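Local coordinates for protein acyl-coenzyme A oxidase 3 (PDB 5YS9) that oxidises acyl-CoA substrates of different chain lengths to enoyl-CoA with the aid of FAD, passing the electrons to oxygen to form hydrogen peroxide in peroxisomal beta-oxidation, at residues A215-L218 / D223-V226; L582-N587 / N620-E625. All coordinates share one frame; numbering follows the deposited sequence.

In the fold
One flavoenzyme chain here illustrates two ways of joining neighbouring elements. Contact 1 (215-218 with 223-226) pairs adjacent strands of a beta hairpin in the middle domain, through backbone hydrogen bonds and a salt bridge. Contact 2 (582-587 with 620-625) joins helices of the C-terminal acyl-CoA oxidase region through one tyrosine and two asparagines. The two do not touch: their centres are 55 Å apart, their nearest atoms about 43 Å, and they lie on opposite sides of the chain's centre, the hairpin earlier in sequence. The side chain of V226 in contact 1 is about 10 Å from a bound FAD, in the cofactor's neighbourhood but not against it; contact 2, by contrast, lies beside the second subunit.

Contact 1 (A215-L218 / D223-V226); sequences ARLL and DYGV
With CG anti to the backbone N (chi1 -167°), D223 turns its carboxylate toward R216, whose chain, bent at chi3 (56°), brings NE up to meet it. The salt bridge runs from R216 NE to D223 OD2 at 3.0 Å, using the syn lone pair of that oxygen, with the carboxylate oxygen tilted out of the guanidinium plane. A weak second bond reaches OD1 from the same NE. D223 OD1 also accepts from the backbone N of G225 at 2.9 Å, closing an Asx turn, so the aspartate is gripped through both oxygens. In the same guanidinium, NH2 hydrogen-bonds to the carbonyl oxygens of A172 and L174, while V226 CG2 lies over one face of the group, toward its rim. L218 CD2 packs on D223 CG at 3.6 Å. Between the two segments run two backbone bonds: Y224 N to L217 O at 2.8 Å, and L217 N to G225 O at 2.9 Å. L217 CD2 meets Y224 CB at 3.9 Å. R216 with V226 and L218 with D223 are non-hydrogen-bonded pairs, yet the register slips by one residue between them: Y224 and G225 together face L217, and G225 takes a positive phi of 78°. This is a beta bulge in an antiparallel hairpin, within the mainly beta middle domain of the acyl-CoA oxidase fold.

Contact 2 (L582-N587 / N620-E625); sequences LINLAN and NHYCKE
N584 is the first residue of helix 582-587 to meet the facing helix, and it does so at the edge of the Y622 ring: its ND2 lies near the ring plane, 3.3 Å from Y622 CE1, with amide and ring planes 60° apart. From the same amide, OD1 approaches E625 CB at 3.9 Å. One turn further on, N587 comes over the ring itself. Its CB sits above the centre, 3.8 Å from the centroid of the Y622 ring and close to the ring normal, a CH-pi contact. The first torsion of N587 (chi1 -76°) sets CG beside the backbone N, and the amide, nearly upright to the ring, carries ND2 to Y622 OH in a hydrogen bond of 2.9 Å that lies close to the amide plane. Both ends of this buried amide have further partners: OD1 bonds to the hydroxyl of Y567, and ND2 also to the backbone oxygen of K505. On the opposite ring face lies H621 ND1. A leucine in place of Y622 would probably leave N587 ND2 without its hydroxyl mate and CB without the ring beneath it. L588 and L591, further along helix 579-596, also pack on the tyrosine. The N-to-C directions of the two segments are 143° apart and their axes approach to 9.3 Å, a roughly antiparallel helix pair of the mainly alpha C-terminal region of the acyl-CoA oxidase fold.

Contact 1 (A215-L218 / D223-V226)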
loop_
_atom_site.group_PDB
_atom_site.type_symbol
_atom_site.label_atom_id
_atom_site.label_comp_id
_atom_site.label_asym_id
_atom_site.label_seq_id
_atom_site.Cartn_x
_atom_site.Cartn_y
_atom_site.Cartn_z
ATOM N N ALA A 215 -1.862 -29.658 -17.186
ATOM C CA ALA A 215 -0.918 -29.951 -18.264
ATOM C C ALA A 215 -1.572 -30.011 -19.644
ATOM O O ALA A 215 -2.748 -30.297 -19.764
ATOM C CB ALA A 215 -0.189 -31.247 -17.983
ATOM N N ARG A 216 -0.790 -29.747 -20.683
ATOM C CA ARG A 216 -1.274 -29.879 -22.041
ATOM C C ARG A 216 -1.477 -31.340 -22.356
ATOM O O ARG A 216 -0.590 -32.137 -22.156
ATOM C CB ARG A 216 -0.261 -29.327 -23.029
ATOM C CG ARG A 216 0.474 -28.086 -22.589
ATOM C CD ARG A 216 0.881 -27.279 -23.803
ATOM N NE ARG A 216 -0.276 -26.963 -24.615
ATOM C CZ ARG A 216 -0.927 -25.816 -24.570
ATOM N NH1 ARG A 216 -1.973 -25.630 -25.333
ATOM N NH2 ARG A 216 -0.534 -24.861 -23.759
ATOM N N LEU A 217 -2.643 -31.687 -22.865
ATOM C CA LEU A 217 -2.903 -33.070 -23.167
ATOM C C LEU A 217 -2.426 -33.371 -24.570
ATOM O O LEU A 217 -2.853 -32.758 -25.526
ATOM C CB LEU A 217 -4.387 -33.376 -23.025
ATOM C CG LEU A 217 -4.894 -34.740 -23.484
ATOM C CD1 LEU A 217 -4.458 -35.843 -22.550
ATOM C CD2 LEU A 217 -6.402 -34.707 -23.593
ATOM N N LEU A 218 -1.509 -34.315 -24.666
ATOM C CA LEU A 218 -0.947 -34.679 -25.937
ATOM C C LEU A 218 -1.236 -36.131 -26.228
ATOM O O LEU A 218 -0.797 -37.007 -25.512
ATOM C CB LEU A 218 0.560 -34.451 -25.918
ATOM C CG LEU A 218 1.066 -33.088 -25.456
ATOM C CD1 LEU A 218 2.575 -33.047 -25.438
ATOM C CD2 LEU A 218 0.536 -31.981 -26.336
ATOM N N ASP A 223 -2.144 -31.715 -29.813
ATOM C CA ASP A 223 -2.268 -30.978 -28.579
ATOM C C ASP A 223 -3.728 -30.644 -28.386
ATOM O O ASP A 223 -4.312 -29.916 -29.162
ATOM C CB ASP A 223 -1.452 -29.701 -28.684
ATOM C CG ASP A 223 -1.259 -29.006 -27.361
ATOM O OD1 ASP A 223 -2.179 -28.979 -26.536
ATOM O OD2 ASP A 223 -0.173 -28.458 -27.159
ATOM N N TYR A 224 -4.309 -31.176 -27.329
ATOM C CA TYR A 224 -5.716 -30.883 -26.969
ATOM C C TYR A 224 -5.917 -29.804 -25.891
ATOM O O TYR A 224 -6.982 -29.741 -25.301
ATOM C CB TYR A 224 -6.414 -32.170 -26.496
ATOM C CG TYR A 224 -6.611 -33.121 -27.608
ATOM C CD1 TYR A 224 -5.632 -34.056 -27.924
ATOM C CD2 TYR A 224 -7.768 -33.084 -28.386
ATOM C CE1 TYR A 224 -5.799 -34.945 -28.966
ATOM C CE2 TYR A 224 -7.940 -33.968 -29.424
ATOM C CZ TYR A 224 -6.946 -34.884 -29.705
ATOM O OH TYR A 224 -7.087 -35.752 -30.724
ATOM N N GLY A 225 -4.922 -28.967 -25.611
ATOM C CA GLY A 225 -5.061 -27.941 -24.570
ATOM C C GLY A 225 -4.911 -28.488 -23.153
ATOM O O GLY A 225 -4.705 -29.703 -22.933
ATOM N N VAL A 226 -5.044 -27.578 -22.190
ATOM C CA VAL A 226 -4.722 -27.817 -20.805
ATOM C C VAL A 226 -5.861 -28.551 -20.095
ATOM O O VAL A 226 -6.997 -28.116 -20.167
ATOM C CB VAL A 226 -4.415 -26.466 -20.105
ATOM C CG1 VAL A 226 -4.258 -26.630 -18.592
ATOM C CG2 VAL A 226 -3.180 -25.809 -20.729
#

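Contact 2 (L582-N587 / N620-E625)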
loop_
_atom_site.group_PDB
_atom_site.type_symbol
_atom_site.label_atom_id
_atom_site.label_comp_id
_atom_site.label_asym_id
_atom_site.label_seq_id
_atom_site.Cartn_x
_atom_site.Cartn_y
_atom_site.Cartn_z
ATOM N N LEU A 582 -28.820 4.676 6.455
ATOM C CA LEU A 582 -28.232 4.043 5.284
ATOM C C LEU A 582 -28.208 4.952 4.030
ATOM O O LEU A 582 -27.197 4.999 3.308
ATOM C CB LEU A 582 -28.951 2.740 5.002
ATOM C CG LEU A 582 -28.754 1.597 6.010
ATOM C CD1 LEU A 582 -29.673 0.453 5.627
ATOM C CD2 LEU A 582 -27.322 1.114 6.018
ATOM N N ILE A 583 -29.292 5.679 3.762
ATOM C CA ILE A 583 -29.335 6.585 2.605
ATOM C C ILE A 583 -28.257 7.642 2.757
ATOM O O ILE A 583 -27.604 8.004 1.769
ATOM C CB ILE A 583 -30.747 7.229 2.383
ATOM C CG1 ILE A 583 -31.662 6.213 1.694
ATOM C CG2 ILE A 583 -30.705 8.440 1.456
ATOM C CD1 ILE A 583 -33.124 6.445 2.019
ATOM N N ASN A 584 -28.107 8.137 3.989
ATOM C CA ASN A 584 -27.058 9.073 4.354
ATOM C C ASN A 584 -25.694 8.488 3.999
ATOM O O ASN A 584 -24.895 9.160 3.404
ATOM C CB ASN A 584 -27.101 9.388 5.877
ATOM C CG ASN A 584 -28.078 10.503 6.261
ATOM O OD1 ASN A 584 -28.354 10.647 7.439
ATOM N ND2 ASN A 584 -28.564 11.301 5.306
ATOM N N LEU A 585 -25.437 7.246 4.390
ATOM C CA LEU A 585 -24.218 6.540 3.976
ATOM C C LEU A 585 -24.105 6.474 2.468
ATOM O O LEU A 585 -23.060 6.837 1.918
ATOM C CB LEU A 585 -24.169 5.090 4.491
ATOM C CG LEU A 585 -23.340 4.748 5.724
ATOM C CD1 LEU A 585 -23.152 3.231 5.782
ATOM C CD2 LEU A 585 -21.983 5.452 5.734
ATOM N N ALA A 586 -25.187 5.987 1.832
ATOM C CA ALA A 586 -25.231 5.770 0.366
ATOM C C ALA A 586 -24.981 7.068 -0.413
ATOM O O ALA A 586 -24.167 7.108 -1.341
ATOM C CB ALA A 586 -26.550 5.135 -0.048
ATOM N N ASN A 587 -25.627 8.139 0.017
ATOM C CA ASN A 587 -25.414 9.460 -0.615
ATOM C C ASN A 587 -24.010 9.937 -0.501
ATOM O O ASN A 587 -23.498 10.493 -1.461
ATOM C CB ASN A 587 -26.360 10.524 -0.055
ATOM C CG ASN A 587 -27.775 10.379 -0.586
ATOM O OD1 ASN A 587 -28.141 9.372 -1.210
ATOM N ND2 ASN A 587 -28.563 11.400 -0.368
ATOM N N ASN A 620 -19.428 17.295 2.169
ATOM C CA ASN A 620 -19.223 17.898 3.511
ATOM C C ASN A 620 -20.407 17.736 4.418
ATOM O O ASN A 620 -20.248 17.307 5.585
ATOM C CB ASN A 620 -18.900 19.379 3.449
ATOM C CG ASN A 620 -17.553 19.667 2.813
ATOM O OD1 ASN A 620 -16.750 18.766 2.600
ATOM N ND2 ASN A 620 -17.322 20.923 2.463
ATOM N N HIS A 621 -21.588 18.029 3.882
ATOM C CA HIS A 621 -22.836 17.867 4.646
ATOM C C HIS A 621 -23.077 16.434 5.112
ATOM O O HIS A 621 -23.357 16.205 6.293
ATOM C CB HIS A 621 -24.038 18.409 3.866
ATOM C CG HIS A 621 -25.361 18.077 4.473
ATOM N ND1 HIS A 621 -26.199 17.110 3.947
ATOM C CD2 HIS A 621 -26.000 18.590 5.544
ATOM C CE1 HIS A 621 -27.286 17.018 4.691
ATOM N NE2 HIS A 621 -27.184 17.903 5.671
ATOM N N TYR A 622 -22.975 15.472 4.209
ATOM C CA TYR A 622 -23.204 14.059 4.582
ATOM C C TYR A 622 -22.095 13.490 5.442
ATOM O O TYR A 622 -22.338 12.626 6.283
ATOM C CB TYR A 622 -23.408 13.173 3.345
ATOM C CG TYR A 622 -24.769 13.360 2.766
ATOM C CD1 TYR A 622 -25.888 12.816 3.405
ATOM C CD2 TYR A 622 -24.950 14.078 1.574
ATOM C CE1 TYR A 622 -27.159 12.973 2.866
ATOM C CE2 TYR A 622 -26.204 14.234 1.029
ATOM C CZ TYR A 622 -27.297 13.682 1.688
ATOM O OH TYR A 622 -28.516 13.866 1.188
ATOM N N CYS A 623 -20.874 13.956 5.214
ATOM C CA CYS A 623 -19.811 13.711 6.181
ATOM C C CYS A 623 -20.289 14.024 7.611
ATOM O O CYS A 623 -20.128 13.208 8.483
ATOM C CB CYS A 623 -18.542 14.511 5.837
ATOM S SG CYS A 623 -17.445 13.646 4.698
ATOM N N LYS A 624 -20.875 15.204 7.837
ATOM C CA LYS A 624 -21.308 15.585 9.183
ATOM C C LYS A 624 -22.483 14.728 9.641
ATOM O O LYS A 624 -22.537 14.388 10.812
ATOM C CB LYS A 624 -21.664 17.054 9.294
ATOM C CG LYS A 624 -20.541 18.047 9.001
ATOM C CD LYS A 624 -21.033 19.495 9.186
ATOM C CE LYS A 624 -20.632 20.450 8.056
ATOM N NZ LYS A 624 -19.248 21.006 8.188
ATOM N N GLU A 625 -23.371 14.329 8.742
ATOM C CA GLU A 625 -24.536 13.481 9.126
ATOM C C GLU A 625 -24.143 12.057 9.508
ATOM O O GLU A 625 -24.739 11.439 10.407
ATOM C CB GLU A 625 -25.602 13.418 8.003
ATOM C CG GLU A 625 -26.295 14.750 7.719
ATOM C CD GLU A 625 -26.946 15.359 8.962
ATOM O OE1 GLU A 625 -28.014 14.862 9.373
ATOM O OE2 GLU A 625 -26.382 16.325 9.533
#